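Local coordinates for adhesion and penetration protein autotransporter (Haemophilus influenzae, PDB 3SYJ) that promotes bacterial adherence, aggregation and invasion by binding host cell structures and copies of itself, and is probably also a serine protease, at residues 871-881 with 900-911; 664-672 with 684-695. All blocks are in the same frame, centred on the assembly; numbering follows the deposited sequence.

How the contacts relate
Contact 1 lies in the beta-helical stalk of the passenger domain; contact 2 is a hairpin that projects from it. Contact 1 is near the C-terminal end, within the pertactin-like region. It joins neighbouring parallel strands of the stalk and a loop beside them, and ten of its touching residues are buried. Contact 2 belongs to the second beta-solenoid repeat region. It closes an antiparallel hairpin with more exposed residues, seven of them, and four buried. The centres are about 53 Å apart and the nearest atoms about 33 Å, so the two do not touch. Contact 1 combines leucine packing with a gripped tyrosine hydroxyl; contact 2 relies on backbone pairing, an asparagine and bridging waters.

Contact 1 of 2, residues 871-881 with 900-911; sequences LFGYKSDKLKL and PETLEQLTLVES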
loop_
_atom_site.group_PDB
_atom_site.type_symbol
_atom_site.label_atom_id
_atom_site.label_comp_id
_atom_site.label_asym_id
_atom_site.label_seq_id
_atom_site.Cartn_x
_atom_site.Cartn_y
_atom_site.Cartn_z
ATOM N N LEU A 871 30.634 -6.242 -14.617
ATOM C CA LEU A 871 31.152 -6.879 -15.821
ATOM C C LEU A 871 31.544 -8.323 -15.544
ATOM O O LEU A 871 31.530 -9.159 -16.450
ATOM C CB LEU A 871 32.340 -6.096 -16.391
ATOM C CG LEU A 871 31.982 -4.853 -17.215
ATOM C CD1 LEU A 871 33.225 -4.073 -17.616
ATOM C CD2 LEU A 871 31.179 -5.243 -18.449
ATOM N N PHE A 872 31.876 -8.610 -14.286
ATOM C CA PHE A 872 32.257 -9.959 -13.888
ATOM C C PHE A 872 31.137 -10.974 -14.112
ATOM O O PHE A 872 31.385 -12.087 -14.576
ATOM C CB PHE A 872 32.714 -10.007 -12.431
ATOM C CG PHE A 872 33.106 -11.382 -11.977
ATOM C CD1 PHE A 872 34.419 -11.815 -12.080
ATOM C CD2 PHE A 872 32.157 -12.256 -11.473
ATOM C CE1 PHE A 872 34.780 -13.086 -11.674
ATOM C CE2 PHE A 872 32.511 -13.526 -11.067
ATOM C CZ PHE A 872 33.823 -13.942 -11.166
ATOM N N GLY A 873 29.909 -10.599 -13.768
ATOM C CA GLY A 873 28.765 -11.466 -13.990
ATOM C C GLY A 873 28.054 -11.120 -15.285
ATOM O O GLY A 873 27.073 -11.764 -15.666
ATOM N N TYR A 874 28.571 -10.101 -15.966
ATOM C CA TYR A 874 27.919 -9.508 -17.135
ATOM C C TYR A 874 26.461 -9.107 -16.863
ATOM O O TYR A 874 25.556 -9.410 -17.643
ATOM C CB TYR A 874 28.058 -10.406 -18.369
ATOM C CG TYR A 874 29.441 -10.346 -18.983
ATOM C CD1 TYR A 874 29.798 -9.308 -19.836
ATOM C CD2 TYR A 874 30.397 -11.316 -18.697
ATOM C CE1 TYR A 874 31.067 -9.240 -20.397
ATOM C CE2 TYR A 874 31.671 -11.257 -19.251
ATOM C CZ TYR A 874 32.001 -10.216 -20.100
ATOM O OH TYR A 874 33.261 -10.145 -20.660
ATOM N N LYS A 875 26.266 -8.410 -15.745
ATOM C CA LYS A 875 24.966 -7.883 -15.345
ATOM C C LYS A 875 25.064 -6.370 -15.218
ATOM O O LYS A 875 26.153 -5.832 -15.015
ATOM C CB LYS A 875 24.553 -8.465 -13.992
ATOM C CG LYS A 875 24.395 -9.979 -13.964
ATOM C CD LYS A 875 24.447 -10.514 -12.537
ATOM C CE LYS A 875 23.247 -10.057 -11.711
ATOM N NZ LYS A 875 22.003 -10.824 -12.019
ATOM N N SER A 876 23.927 -5.685 -15.329
ATOM C CA SER A 876 23.889 -4.234 -15.155
ATOM C C SER A 876 22.472 -3.669 -15.166
ATOM O O SER A 876 21.499 -4.384 -15.430
ATOM C CB SER A 876 24.698 -3.544 -16.252
ATOM O OG SER A 876 23.932 -3.414 -17.432
ATOM N N ASP A 877 22.366 -2.374 -14.878
ATOM C CA ASP A 877 21.113 -1.655 -15.065
ATOM C C ASP A 877 20.838 -1.649 -16.559
ATOM O O ASP A 877 21.765 -1.723 -17.364
ATOM C CB ASP A 877 21.217 -0.220 -14.547
ATOM C CG ASP A 877 21.409 -0.146 -13.041
ATOM O OD1 ASP A 877 20.770 -0.936 -12.312
ATOM O OD2 ASP A 877 22.194 0.716 -12.588
ATOM N N LYS A 878 19.567 -1.563 -16.933
ATOM C CA LYS A 878 19.187 -1.640 -18.335
ATOM C C LYS A 878 18.328 -0.458 -18.765
ATOM O O LYS A 878 17.540 0.073 -17.984
ATOM C CB LYS A 878 18.449 -2.953 -18.615
ATOM C CG LYS A 878 19.309 -4.200 -18.446
ATOM C CD LYS A 878 20.478 -4.190 -19.426
ATOM C CE LYS A 878 21.624 -5.089 -18.970
ATOM N NZ LYS A 878 21.270 -6.527 -19.037
ATOM N N LEU A 879 18.496 -0.043 -20.012
ATOM C CA LEU A 879 17.622 0.948 -20.616
ATOM C C LEU A 879 16.960 0.289 -21.818
ATOM O O LEU A 879 17.613 -0.001 -22.819
ATOM C CB LEU A 879 18.414 2.188 -21.032
ATOM C CG LEU A 879 17.654 3.355 -21.667
ATOM C CD1 LEU A 879 16.518 3.822 -20.767
ATOM C CD2 LEU A 879 18.605 4.501 -21.982
ATOM N N LYS A 880 15.661 0.030 -21.696
ATOM C CA LYS A 880 14.903 -0.670 -22.726
ATOM C C LYS A 880 14.057 0.314 -23.530
ATOM O O LYS A 880 13.145 0.937 -22.996
ATOM C CB LYS A 880 14.016 -1.736 -22.080
ATOM C CG LYS A 880 13.173 -2.534 -23.051
ATOM C CD LYS A 880 12.408 -3.640 -22.338
ATOM C CE LYS A 880 13.351 -4.707 -21.803
ATOM N NZ LYS A 880 12.632 -5.977 -21.498
ATOM N N LEU A 881 14.365 0.451 -24.814
ATOM C CA LEU A 881 13.711 1.452 -25.648
ATOM C C LEU A 881 12.922 0.823 -26.791
ATOM O O LEU A 881 13.006 -0.380 -27.029
ATOM C CB LEU A 881 14.746 2.430 -26.208
ATOM C CG LEU A 881 15.720 3.036 -25.197
ATOM C CD1 LEU A 881 16.688 3.970 -25.895
ATOM C CD2 LEU A 881 14.959 3.766 -24.102
ATOM N N PRO A 900 36.362 -9.968 -15.477
ATOM C CA PRO A 900 35.544 -11.084 -15.892
ATOM C C PRO A 900 36.382 -12.283 -16.280
ATOM O O PRO A 900 37.360 -12.158 -16.971
ATOM C CB PRO A 900 34.762 -10.541 -17.080
ATOM C CG PRO A 900 35.000 -9.086 -17.102
ATOM C CD PRO A 900 36.204 -8.799 -16.351
ATOM N N GLU A 901 35.982 -13.447 -15.804
ATOM C CA GLU A 901 36.679 -14.685 -16.158
ATOM C C GLU A 901 36.152 -15.263 -17.473
ATOM O O GLU A 901 36.172 -16.473 -17.683
ATOM C CB GLU A 901 36.562 -15.715 -15.029
ATOM C CG GLU A 901 37.302 -15.319 -13.752
ATOM C CD GLU A 901 36.986 -16.221 -12.560
ATOM O OE1 GLU A 901 36.068 -17.072 -12.667
ATOM O OE2 GLU A 901 37.659 -16.072 -11.512
ATOM N N THR A 902 35.676 -14.380 -18.346
ATOM C CA THR A 902 35.204 -14.754 -19.674
ATOM C C THR A 902 34.966 -13.501 -20.513
ATOM O O THR A 902 34.823 -12.402 -19.973
ATOM C CB THR A 902 33.903 -15.572 -19.618
ATOM O OG1 THR A 902 33.443 -15.819 -20.954
ATOM C CG2 THR A 902 32.824 -14.819 -18.844
ATOM N N LEU A 903 34.927 -13.666 -21.831
ATOM C CA LEU A 903 34.726 -12.536 -22.735
ATOM C C LEU A 903 33.344 -12.522 -23.395
ATOM O O LEU A 903 33.049 -13.328 -24.279
ATOM C CB LEU A 903 35.831 -12.476 -23.797
ATOM C CG LEU A 903 36.986 -11.502 -23.524
ATOM C CD1 LEU A 903 38.000 -12.061 -22.528
ATOM C CD2 LEU A 903 37.676 -11.122 -24.825
ATOM N N GLU A 904 32.504 -11.592 -22.957
ATOM C CA GLU A 904 31.180 -11.416 -23.531
ATOM C C GLU A 904 30.937 -9.937 -23.792
ATOM O O GLU A 904 31.797 -9.097 -23.517
ATOM C CB GLU A 904 30.102 -11.939 -22.577
ATOM C CG GLU A 904 30.218 -13.409 -22.232
ATOM C CD GLU A 904 29.965 -14.305 -23.427
ATOM O OE1 GLU A 904 29.366 -13.828 -24.416
ATOM O OE2 GLU A 904 30.366 -15.489 -23.373
ATOM N N GLN A 905 29.760 -9.625 -24.323
ATOM C CA GLN A 905 29.309 -8.245 -24.428
ATOM C C GLN A 905 28.277 -7.952 -23.337
ATOM O O GLN A 905 27.483 -8.817 -22.974
ATOM C CB GLN A 905 28.704 -7.974 -25.810
ATOM C CG GLN A 905 29.693 -8.070 -26.963
ATOM C CD GLN A 905 29.135 -7.514 -28.261
ATOM O OE1 GLN A 905 27.948 -7.646 -28.547
ATOM N NE2 GLN A 905 29.994 -6.889 -29.054
ATOM N N LEU A 906 28.299 -6.739 -22.802
ATOM C CA LEU A 906 27.277 -6.325 -21.852
ATOM C C LEU A 906 26.339 -5.315 -22.498
ATOM O O LEU A 906 26.735 -4.188 -22.794
ATOM C CB LEU A 906 27.906 -5.725 -20.596
ATOM C CG LEU A 906 26.899 -5.416 -19.491
ATOM C CD1 LEU A 906 26.073 -6.647 -19.176
ATOM C CD2 LEU A 906 27.598 -4.908 -18.246
ATOM N N THR A 907 25.098 -5.726 -22.732
ATOM C CA THR A 907 24.098 -4.823 -23.286
ATOM C C THR A 907 23.724 -3.759 -22.252
ATOM O O THR A 907 23.450 -4.081 -21.096
ATOM C CB THR A 907 22.832 -5.595 -23.738
ATOM O OG1 THR A 907 23.202 -6.629 -24.660
ATOM C CG2 THR A 907 21.828 -4.658 -24.407
ATOM N N LEU A 908 23.731 -2.494 -22.665
ATOM C CA LEU A 908 23.322 -1.403 -21.787
ATOM C C LEU A 908 21.988 -0.824 -22.245
ATOM O O LEU A 908 21.076 -0.622 -21.440
ATOM C CB LEU A 908 24.393 -0.310 -21.738
ATOM C CG LEU A 908 25.658 -0.676 -20.963
ATOM C CD1 LEU A 908 26.598 0.513 -20.882
ATOM C CD2 LEU A 908 25.307 -1.183 -19.570
ATOM N N VAL A 909 21.881 -0.570 -23.544
ATOM C CA VAL A 909 20.653 -0.069 -24.137
ATOM C C VAL A 909 20.121 -1.075 -25.148
ATOM O O VAL A 909 20.815 -1.438 -26.096
ATOM C CB VAL A 909 20.887 1.270 -24.850
ATOM C CG1 VAL A 909 19.574 1.809 -25.390
ATOM C CG2 VAL A 909 21.530 2.271 -23.901
ATOM N N GLU A 910 18.887 -1.523 -24.947
ATOM C CA GLU A 910 18.305 -2.557 -25.796
ATOM C C GLU A 910 16.946 -2.158 -26.349
ATOM O O GLU A 910 16.394 -1.114 -25.999
ATOM C CB GLU A 910 18.164 -3.865 -25.017
ATOM C CG GLU A 910 17.290 -3.747 -23.777
ATOM C CD GLU A 910 17.304 -5.000 -22.918
ATOM O OE1 GLU A 910 17.362 -6.114 -23.480
ATOM O OE2 GLU A 910 17.248 -4.866 -21.677
ATOM N N SER A 911 16.409 -3.007 -27.214
ATOM C CA SER A 911 15.073 -2.802 -27.745
ATOM C C SER A 911 14.063 -3.599 -26.929
ATOM O O SER A 911 14.397 -4.635 -26.353
ATOM C CB SER A 911 15.018 -3.232 -29.207
ATOM O OG SER A 911 13.683 -3.239 -29.676
HETATM O O HOH W 1 33.236 -13.729 -15.632
#
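Tyr874 has CG anti to its carbonyl carbon (chi1 -76°), and this carries the ring across to the 900-911 loop. Leu906 has CG anti to the backbone N (chi1 -173°), which brings its two methyls against the other segment. The tyrosine ring is sandwiched. Glu904 CB sits over one face, 3.5 Å from the Tyr874 ring centroid, as a CH-pi contact. Leu871 O lies over the opposite face. The Glu904 carboxylate is turned nearly perpendicular to the ring, with the planes 83° apart. The phenol oxygen is held by the loop backbone. Tyr874 OH donates to Thr902 O at 2.8 Å, and that carbonyl lies at the ring edge, in plane. Glu904 N donates to Tyr874 OH, also at 2.8 Å and nearly straight. Tyr874 OH is also hydrogen-bonded to Tyr937 OH, from outside the two segments. Pro900 CB packs 3.8 Å from Tyr874 CE2. Leu906 CD2 meets Leu871 CD2 at 3.6 Å. The same Leu906 methyl also lies near Ser876 CB.

Further along, the strands pair in parallel. Leu879 N donates to Leu908 O, Glu910 N to Leu879 O, and Leu881 N to Glu910 O at 2.8 Å. Leu879, Leu881 and Val909 point to one face, where Leu881 CD1 touches Val909 CG1 at 3.6 Å. Lys880 and Glu910 take the other face. Glu910 OE2 lies 4.8 Å from Lys880 NZ, too long for a salt bridge. This is stacking of successive coils of a beta-helix, with strand 852-855 on the far side of 875-881. In chemical terms, the strand ends are joined by backbone bonds and buried aliphatic packing, while the 900-905 loop is fixed by one phenol acting as both donor and acceptor.

Contact 2 of 2, residues 664-672 with 684-695; sequences VVPNQQNTI and CQKVDLTDTKVI
Asn670 and Leu689 cross obliquely, with Asn670 ND2 3.7 Å from Leu689 CB. The Asn670 amide lies between the two segments: it bonds to Val665 of its own and packs against Leu689 of the other. Its OD1 accepts from Val665 N at 2.8 Å, and its ND2 donates to Val665 O, which lies in the amide plane. The second N-H of ND2 meets a water that also donates to Val687 O. This buried amide ties the type II turn of Val665 to Gln668 to the hairpin strand. Two backbone bonds join that turn to the second segment: Asn667 N donates to Leu689 O at 2.6 Å, and Leu689 N to Gln668 O at 3.0 Å.

Leu689 has CG anti to the backbone N (chi1 -178°), and its CD2 reaches Val664 CG2 at 3.9 Å, the two side chains nearly perpendicular. Ile672 runs across Val687, its CG1 meeting Val687 CB at 4.1 Å. On the other face, Gln669 lies athwart Lys686. Gln669 OE1 rests 3.6 Å from Lys686 CB, and a water joins OE1 to Lys686 NZ. The Gln669 amide and Asp688 carboxylate are not hydrogen-bonded; their planes are 68° apart.

In the antiparallel hairpin, Asn670 and Val687 are a hydrogen-bonded pair, with Val687 N donating to Asn670 O at 2.8 Å. Ile672 with Gln685 is another. Cys684 is in a disulfide with Cys673, which closes the hairpin covalently. The chemistry implies a projecting hairpin held by main-chain bonds and the disulfide, with water bridging surface polar groups, and backbone bonds and Asn670 tying the turn to its base.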
loop_
_atom_site.group_PDB
_atom_site.type_symbol
_atom_site.label_atom_id
_atom_site.label_comp_id
_atom_site.label_asym_id
_atom_site.label_seq_id
_atom_site.Cartn_x
_atom_site.Cartn_y
_atom_site.Cartn_z
ATOM N N VAL A 664 3.083 31.132 1.098
ATOM C CA VAL A 664 3.696 32.337 0.550
ATOM C C VAL A 664 5.150 32.044 0.218
ATOM O O VAL A 664 5.780 31.217 0.870
ATOM C CB VAL A 664 3.633 33.517 1.529
ATOM C CG1 VAL A 664 2.194 33.953 1.730
ATOM C CG2 VAL A 664 4.281 33.138 2.850
ATOM N N VAL A 665 5.676 32.724 -0.795
ATOM C CA VAL A 665 7.028 32.453 -1.279
ATOM C C VAL A 665 8.014 33.528 -0.827
ATOM O O VAL A 665 7.825 34.714 -1.116
ATOM C CB VAL A 665 7.062 32.368 -2.828
ATOM C CG1 VAL A 665 8.480 32.109 -3.312
ATOM C CG2 VAL A 665 6.109 31.289 -3.336
ATOM N N PRO A 666 9.074 33.121 -0.111
ATOM C CA PRO A 666 10.096 34.086 0.304
ATOM C C PRO A 666 10.759 34.763 -0.894
ATOM O O PRO A 666 10.966 34.114 -1.917
ATOM C CB PRO A 666 11.112 33.219 1.047
ATOM C CG PRO A 666 10.340 32.032 1.494
ATOM C CD PRO A 666 9.350 31.772 0.407
ATOM N N ASN A 667 11.072 36.051 -0.762
ATOM C CA ASN A 667 11.771 36.809 -1.804
ATOM C C ASN A 667 10.959 37.055 -3.067
ATOM O O ASN A 667 11.513 37.329 -4.126
ATOM C CB ASN A 667 13.109 36.158 -2.139
ATOM C CG ASN A 667 14.066 36.206 -0.978
ATOM O OD1 ASN A 667 14.473 35.173 -0.447
ATOM N ND2 ASN A 667 14.412 37.420 -0.549
ATOM N N GLN A 668 9.641 36.952 -2.941
ATOM C CA GLN A 668 8.729 37.349 -4.001
ATOM C C GLN A 668 7.628 38.184 -3.385
ATOM O O GLN A 668 7.549 38.324 -2.165
ATOM C CB GLN A 668 8.093 36.133 -4.663
ATOM C CG GLN A 668 9.079 35.191 -5.304
ATOM C CD GLN A 668 8.392 34.102 -6.102
ATOM O OE1 GLN A 668 7.185 33.870 -5.961
ATOM N NE2 GLN A 668 9.159 33.423 -6.950
ATOM N N GLN A 669 6.772 38.734 -4.233
ATOM C CA GLN A 669 5.582 39.403 -3.745
ATOM C C GLN A 669 4.500 38.361 -3.547
ATOM O O GLN A 669 4.367 37.438 -4.346
ATOM C CB GLN A 669 5.110 40.478 -4.724
ATOM C CG GLN A 669 6.068 41.649 -4.835
ATOM C CD GLN A 669 5.425 42.881 -5.437
ATOM O OE1 GLN A 669 4.477 42.785 -6.225
ATOM N NE2 GLN A 669 5.938 44.051 -5.068
ATOM N N ASN A 670 3.746 38.504 -2.465
ATOM C CA ASN A 670 2.572 37.686 -2.230
ATOM C C ASN A 670 1.412 38.605 -1.914
ATOM O O ASN A 670 1.606 39.678 -1.344
ATOM C CB ASN A 670 2.811 36.726 -1.068
ATOM C CG ASN A 670 4.110 35.958 -1.207
ATOM O OD1 ASN A 670 4.127 34.825 -1.682
ATOM N ND2 ASN A 670 5.210 36.579 -0.804
ATOM N N THR A 671 0.204 38.204 -2.295
ATOM C CA THR A 671 -0.977 38.982 -1.944
ATOM C C THR A 671 -1.347 38.724 -0.480
ATOM O O THR A 671 -1.688 37.605 -0.103
ATOM C CB THR A 671 -2.172 38.664 -2.867
ATOM O OG1 THR A 671 -1.801 38.904 -4.231
ATOM C CG2 THR A 671 -3.355 39.544 -2.515
ATOM N N ILE A 672 -1.252 39.756 0.350
ATOM C CA ILE A 672 -1.529 39.603 1.774
ATOM C C ILE A 672 -2.800 40.364 2.158
ATOM O O ILE A 672 -2.937 41.551 1.860
ATOM C CB ILE A 672 -0.341 40.095 2.633
ATOM C CG1 ILE A 672 0.951 39.377 2.235
ATOM C CG2 ILE A 672 -0.626 39.905 4.122
ATOM C CD1 ILE A 672 0.879 37.878 2.337
ATOM N N CYS A 684 -6.376 44.024 0.651
ATOM C CA CYS A 684 -5.588 42.975 0.010
ATOM C C CYS A 684 -4.618 43.602 -0.964
ATOM O O CYS A 684 -5.026 44.356 -1.840
ATOM C CB CYS A 684 -6.480 41.989 -0.742
ATOM S SG CYS A 684 -7.557 41.007 0.312
ATOM N N GLN A 685 -3.337 43.286 -0.819
ATOM C CA GLN A 685 -2.317 43.908 -1.645
ATOM C C GLN A 685 -1.045 43.073 -1.716
ATOM O O GLN A 685 -0.699 42.354 -0.773
ATOM C CB GLN A 685 -1.972 45.282 -1.086
ATOM C CG GLN A 685 -1.003 45.197 0.075
ATOM C CD GLN A 685 -1.123 46.364 1.026
ATOM O OE1 GLN A 685 -1.073 47.526 0.612
ATOM N NE2 GLN A 685 -1.274 46.063 2.316
ATOM N N LYS A 686 -0.348 43.198 -2.840
ATOM C CA LYS A 686 0.925 42.526 -3.053
ATOM C C LYS A 686 1.981 43.133 -2.145
ATOM O O LYS A 686 2.143 44.344 -2.100
ATOM C CB LYS A 686 1.360 42.677 -4.511
ATOM C CG LYS A 686 0.408 42.066 -5.517
ATOM C CD LYS A 686 0.850 40.674 -5.920
ATOM C CE LYS A 686 0.160 40.243 -7.203
ATOM N NZ LYS A 686 0.956 39.218 -7.925
ATOM N N VAL A 687 2.695 42.280 -1.423
ATOM C CA VAL A 687 3.707 42.721 -0.477
ATOM C C VAL A 687 4.967 41.910 -0.717
ATOM O O VAL A 687 4.911 40.690 -0.876
ATOM C CB VAL A 687 3.254 42.498 0.994
ATOM C CG1 VAL A 687 4.361 42.893 1.974
ATOM C CG2 VAL A 687 1.965 43.252 1.292
ATOM N N ASP A 688 6.104 42.589 -0.756
ATOM C CA ASP A 688 7.382 41.905 -0.844
ATOM C C ASP A 688 7.714 41.184 0.450
ATOM O O ASP A 688 7.616 41.760 1.538
ATOM C CB ASP A 688 8.497 42.888 -1.179
ATOM C CG ASP A 688 8.975 42.748 -2.600
ATOM O OD1 ASP A 688 9.082 43.783 -3.294
ATOM O OD2 ASP A 688 9.231 41.595 -3.022
ATOM N N LEU A 689 8.103 39.920 0.326
ATOM C CA LEU A 689 8.554 39.138 1.467
ATOM C C LEU A 689 10.067 38.977 1.391
ATOM O O LEU A 689 10.564 37.958 0.919
ATOM C CB LEU A 689 7.873 37.767 1.468
ATOM C CG LEU A 689 8.198 36.818 2.625
ATOM C CD1 LEU A 689 8.072 37.524 3.968
ATOM C CD2 LEU A 689 7.317 35.566 2.573
ATOM N N THR A 690 10.799 39.987 1.851
ATOM C CA THR A 690 12.251 40.009 1.687
ATOM C C THR A 690 13.031 40.099 3.002
ATOM O O THR A 690 14.214 39.765 3.046
ATOM C CB THR A 690 12.680 41.144 0.746
ATOM O OG1 THR A 690 12.121 42.378 1.207
ATOM C CG2 THR A 690 12.171 40.883 -0.663
ATOM N N ASP A 691 12.379 40.546 4.071
ATOM C CA ASP A 691 13.057 40.657 5.358
ATOM C C ASP A 691 13.261 39.287 5.989
ATOM O O ASP A 691 12.330 38.489 6.080
ATOM C CB ASP A 691 12.296 41.580 6.314
ATOM C CG ASP A 691 13.094 41.911 7.574
ATOM O OD1 ASP A 691 13.778 41.018 8.115
ATOM O OD2 ASP A 691 13.034 43.070 8.029
ATOM N N THR A 692 14.490 39.033 6.420
ATOM C CA THR A 692 14.893 37.770 7.028
ATOM C C THR A 692 14.074 37.472 8.283
ATOM O O THR A 692 13.660 36.334 8.517
ATOM C CB THR A 692 16.399 37.803 7.394
ATOM O OG1 THR A 692 17.169 38.103 6.223
ATOM C CG2 THR A 692 16.865 36.474 7.970
ATOM N N LYS A 693 13.851 38.506 9.086
ATOM C CA LYS A 693 13.133 38.377 10.345
ATOM C C LYS A 693 11.690 37.983 10.080
ATOM O O LYS A 693 11.127 37.133 10.770
ATOM C CB LYS A 693 13.188 39.702 11.105
ATOM C CG LYS A 693 12.398 39.724 12.403
ATOM C CD LYS A 693 13.077 38.905 13.491
ATOM C CE LYS A 693 12.541 39.265 14.882
ATOM N NZ LYS A 693 12.846 40.679 15.290
ATOM N N VAL A 694 11.097 38.609 9.069
ATOM C CA VAL A 694 9.734 38.305 8.680
ATOM C C VAL A 694 9.663 36.892 8.117
ATOM O O VAL A 694 8.817 36.098 8.514
ATOM C CB VAL A 694 9.211 39.311 7.641
ATOM C CG1 VAL A 694 7.790 38.968 7.246
ATOM C CG2 VAL A 694 9.290 40.734 8.184
ATOM N N ILE A 695 10.569 36.579 7.198
ATOM C CA ILE A 695 10.605 35.267 6.570
ATOM C C ILE A 695 10.737 34.161 7.604
ATOM O O ILE A 695 10.060 33.131 7.520
ATOM C CB ILE A 695 11.758 35.165 5.551
ATOM C CG1 ILE A 695 11.438 35.998 4.312
ATOM C CG2 ILE A 695 12.026 33.715 5.164
ATOM C CD1 ILE A 695 12.651 36.338 3.490
HETATM O O HOH W 2 15.629 37.882 1.869
HETATM O O HOH W 3 3.723 40.679 -8.246
HETATM O O HOH W 4 4.443 38.752 0.989
HETATM O O HOH W 5 -2.441 43.625 3.665
#